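Local structure of magnesium transporter (Enterococcus faecalis, 2OUX) at the interface of chains A and B. The protein transports magnesium ions across the cell membrane as a homodimer, here represented by its cytosolic region of an N domain and paired CBS domains. Sequence-based numbering; all coordinates share one arbitrary frame. Chains: chain A/B, Magnesium transporter.

Contact 1: the interface of chains A and B. Residues chain A 210, 230; chain B 8, 34, 37-38.
One face of the A:Tyr230 ring takes the edge of the B:Tyr37 ring, whose CD2 sits 3.7 Å from A:Tyr230 CZ, offset toward the hydroxyl-bearing rim; the two planes are turned 60° apart in an edge-to-face pair. At the in-plane edge of A:Tyr230 lies OE2 of B:Glu38, and at the in-plane edge of the A:Arg210 guanidinium lies the same carboxylate. B:Glu38 thus spans two groups of chain A, joining the second CBS motif of A to the N domain of B across the homodimer interface.

Each carboxylate oxygen has its own partner. The phenol OH of A:Tyr230 donates to OE2 of B:Glu38 over 2.9 Å, on the anti side and 21° out of the carboxylate plane. NH2 of A:Arg210 reaches OE1 of B:Glu38 at 3.3 Å in a long but nearly straight hydrogen bond that is also a salt bridge; the donor keeps OE1 close to its own plane yet meets it from above the carboxylate. Glutamate suits this place because its chain, extended beyond CG, carries both oxygens out from helix 36-44 of B. Arginine can combine a directed N-H with a flat carbon centre for packing, and its bend at chi3 (66°) turns the guanidinium toward chain B. Tyrosine supplies both a donor and an aromatic face. Over one side of the guanidinium, shifted from its centre, the CD2 methyl of B:Leu34 packs 3.6 Å from A:Arg210 CZ.

Contact 2: the interface of chains A and B. Residues chain A 164; chain B 195, 197-198.
B:Ile195 rests its CG2 methyl 4.0 Å from CA of A:Lys164, a loose apolar touch where the first CBS motifs of the two chains meet. CBS domains are regulatory modules that commonly work in pairs, and here helix 156-166 of A faces the end of helix 191-195 of B. A beta-branched isoleucine suits this place because a methyl set directly on CB can pack against a neighbouring backbone without a long side chain. In B:Ile195 that methyl stands opposite the backbone N, while CG1 takes the other branch (chi1 -84°).

Farther out, the aliphatic stem of A:Lys164 passes the backbone carbonyl of B:Ile195, whose O lies 3.3 Å from the lysine CG and 3.8 Å from CD. The stem is extended throughout: chi1 of 179° sends CG away from the backbone N, and the later torsions keep the chain straight, carrying the amine past the helix end toward the following loop. Lysine fits such a path, with methylenes for the passage and a charge for the rim. CE of A:Lys164 comes within 4.3 Å of the backbone O of B:Asn197.

At the rim, NZ faces the carboxylate of B:Asp198, the two side chains crossing at about a right angle. NZ of A:Lys164 and OD1 of B:Asp198 are 3.9 Å apart, a long salt bridge in which attraction of opposite charges would count for more than directed bonding. The short aspartate keeps its carboxylate close to the loop backbone.

Contact 1: the interface of chains A and B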
loop_
_atom_site.group_PDB
_atom_site.type_symbol
_atom_site.label_atom_id
_atom_site.label_comp_id
_atom_site.label_asym_id
_atom_site.label_seq_id
_atom_site.Cartn_x
_atom_site.Cartn_y
_atom_site.Cartn_z
ATOM N N ARG A 210 -19.614 -4.190 -1.822
ATOM C CA ARG A 210 -19.352 -3.746 -0.453
ATOM C C ARG A 210 -18.094 -2.883 -0.335
ATOM O O ARG A 210 -17.152 -3.223 0.381
ATOM C CB ARG A 210 -19.246 -4.950 0.485
ATOM C CG ARG A 210 -20.539 -5.729 0.634
ATOM C CD ARG A 210 -20.349 -6.906 1.573
ATOM N NE ARG A 210 -20.064 -6.470 2.940
ATOM C CZ ARG A 210 -20.975 -5.974 3.773
ATOM N NH1 ARG A 210 -22.237 -5.854 3.381
ATOM N NH2 ARG A 210 -20.627 -5.605 5.002
ATOM N N TYR A 230 -8.768 -2.718 7.939
ATOM C CA TYR A 230 -8.932 -3.355 6.630
ATOM C C TYR A 230 -7.648 -3.581 5.841
ATOM O O TYR A 230 -7.681 -4.147 4.757
ATOM C CB TYR A 230 -9.918 -2.541 5.784
ATOM C CG TYR A 230 -11.331 -2.577 6.318
ATOM C CD1 TYR A 230 -12.263 -3.506 5.842
ATOM C CD2 TYR A 230 -11.727 -1.715 7.336
ATOM C CE1 TYR A 230 -13.553 -3.565 6.374
ATOM C CE2 TYR A 230 -13.005 -1.769 7.868
ATOM C CZ TYR A 230 -13.912 -2.692 7.388
ATOM O OH TYR A 230 -15.176 -2.724 7.935
HETATM N N MSE B 8 -24.165 -2.879 10.081
HETATM C CA MSE B 8 -23.201 -3.960 10.233
HETATM C C MSE B 8 -23.853 -4.942 11.192
HETATM O O MSE B 8 -23.656 -6.158 11.106
HETATM C CB MSE B 8 -21.905 -3.429 10.845
HETATM C CG MSE B 8 -20.854 -4.494 11.129
HETATM SE SE MSE B 8 -20.243 -5.390 9.530
HETATM C CE MSE B 8 -19.293 -3.922 8.726
ATOM N N LEU B 34 -18.096 -10.644 2.818
ATOM C CA LEU B 34 -17.477 -9.700 3.740
ATOM C C LEU B 34 -15.960 -9.667 3.600
ATOM O O LEU B 34 -15.324 -10.645 3.206
ATOM C CB LEU B 34 -17.801 -10.066 5.191
ATOM C CG LEU B 34 -19.230 -10.169 5.720
ATOM C CD1 LEU B 34 -19.172 -10.779 7.107
ATOM C CD2 LEU B 34 -19.894 -8.810 5.770
ATOM N N TYR B 37 -11.724 -8.638 7.573
ATOM C CA TYR B 37 -11.767 -7.994 8.877
ATOM C C TYR B 37 -13.153 -8.133 9.495
ATOM O O TYR B 37 -13.284 -8.382 10.694
ATOM C CB TYR B 37 -11.429 -6.512 8.790
ATOM C CG TYR B 37 -11.742 -5.779 10.073
ATOM C CD1 TYR B 37 -10.984 -5.990 11.230
ATOM C CD2 TYR B 37 -12.847 -4.943 10.155
ATOM C CE1 TYR B 37 -11.329 -5.376 12.443
ATOM C CE2 TYR B 37 -13.201 -4.328 11.352
ATOM C CZ TYR B 37 -12.451 -4.552 12.492
ATOM O OH TYR B 37 -12.858 -3.974 13.678
ATOM N N GLU B 38 -14.186 -7.947 8.681
ATOM C CA GLU B 38 -15.541 -8.059 9.193
ATOM C C GLU B 38 -15.838 -9.525 9.491
ATOM O O GLU B 38 -16.647 -9.842 10.365
ATOM C CB GLU B 38 -16.528 -7.473 8.186
ATOM C CG GLU B 38 -16.210 -6.031 7.850
ATOM C CD GLU B 38 -17.055 -5.492 6.725
ATOM O OE1 GLU B 38 -17.555 -6.303 5.919
ATOM O OE2 GLU B 38 -17.208 -4.254 6.633
#

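Contact 2: the interface of chains A and B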
loop_
_atom_site.group_PDB
_atom_site.type_symbol
_atom_site.label_atom_id
_atom_site.label_comp_id
_atom_site.label_asym_id
_atom_site.label_seq_id
_atom_site.Cartn_x
_atom_site.Cartn_y
_atom_site.Cartn_z
ATOM N N LYS A 164 -3.482 1.896 -18.614
ATOM C CA LYS A 164 -2.269 1.944 -19.416
ATOM C C LYS A 164 -1.981 3.270 -20.114
ATOM O O LYS A 164 -0.841 3.738 -20.101
ATOM C CB LYS A 164 -2.274 0.839 -20.475
ATOM C CG LYS A 164 -1.033 0.864 -21.374
ATOM C CD LYS A 164 -1.100 -0.192 -22.461
ATOM C CE LYS A 164 0.163 -0.208 -23.305
ATOM N NZ LYS A 164 0.119 -1.279 -24.342
ATOM N N ILE B 195 2.187 -2.498 -16.328
ATOM C CA ILE B 195 0.959 -2.178 -17.039
ATOM C C ILE B 195 1.069 -1.122 -18.146
ATOM O O ILE B 195 0.367 -1.217 -19.154
ATOM C CB ILE B 195 -0.163 -1.759 -16.031
ATOM C CG1 ILE B 195 -0.857 -3.011 -15.481
ATOM C CG2 ILE B 195 -1.158 -0.805 -16.698
ATOM C CD1 ILE B 195 -1.378 -3.930 -16.570
ATOM N N ASN B 197 3.823 -0.440 -19.957
ATOM C CA ASN B 197 4.884 -0.758 -20.902
ATOM C C ASN B 197 4.364 -1.747 -21.937
ATOM O O ASN B 197 3.412 -2.493 -21.680
ATOM C CB ASN B 197 6.090 -1.348 -20.168
ATOM C CG ASN B 197 7.102 -0.295 -19.782
ATOM O OD1 ASN B 197 7.785 0.254 -20.638
ATOM N ND2 ASN B 197 7.199 -0.001 -18.489
ATOM N N ASP B 198 4.981 -1.746 -23.113
ATOM C CA ASP B 198 4.568 -2.660 -24.164
ATOM C C ASP B 198 4.912 -4.099 -23.798
ATOM O O ASP B 198 5.954 -4.365 -23.204
ATOM C CB ASP B 198 5.227 -2.279 -25.487
ATOM C CG ASP B 198 4.772 -0.923 -25.984
ATOM O OD1 ASP B 198 3.544 -0.682 -25.999
ATOM O OD2 ASP B 198 5.635 -0.102 -26.361
#

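Contact 1 and contact 2 lie about 33 Å apart, between the centres of their C-alpha atoms, and share no residue. They join different parts of the same two chains: contact 1 sets the N domain of B against the second CBS motif of A, whereas contact 2 brings together the first CBS motifs of both. The homodimer is therefore held across domains as well as between matching ones. Because the interface is two-fold symmetric, each contact recurs with the chains exchanged. Contact 1 could limit movement of one chain's N domain against the other's CBS region, while contact 2 would tie the two CBS regions together.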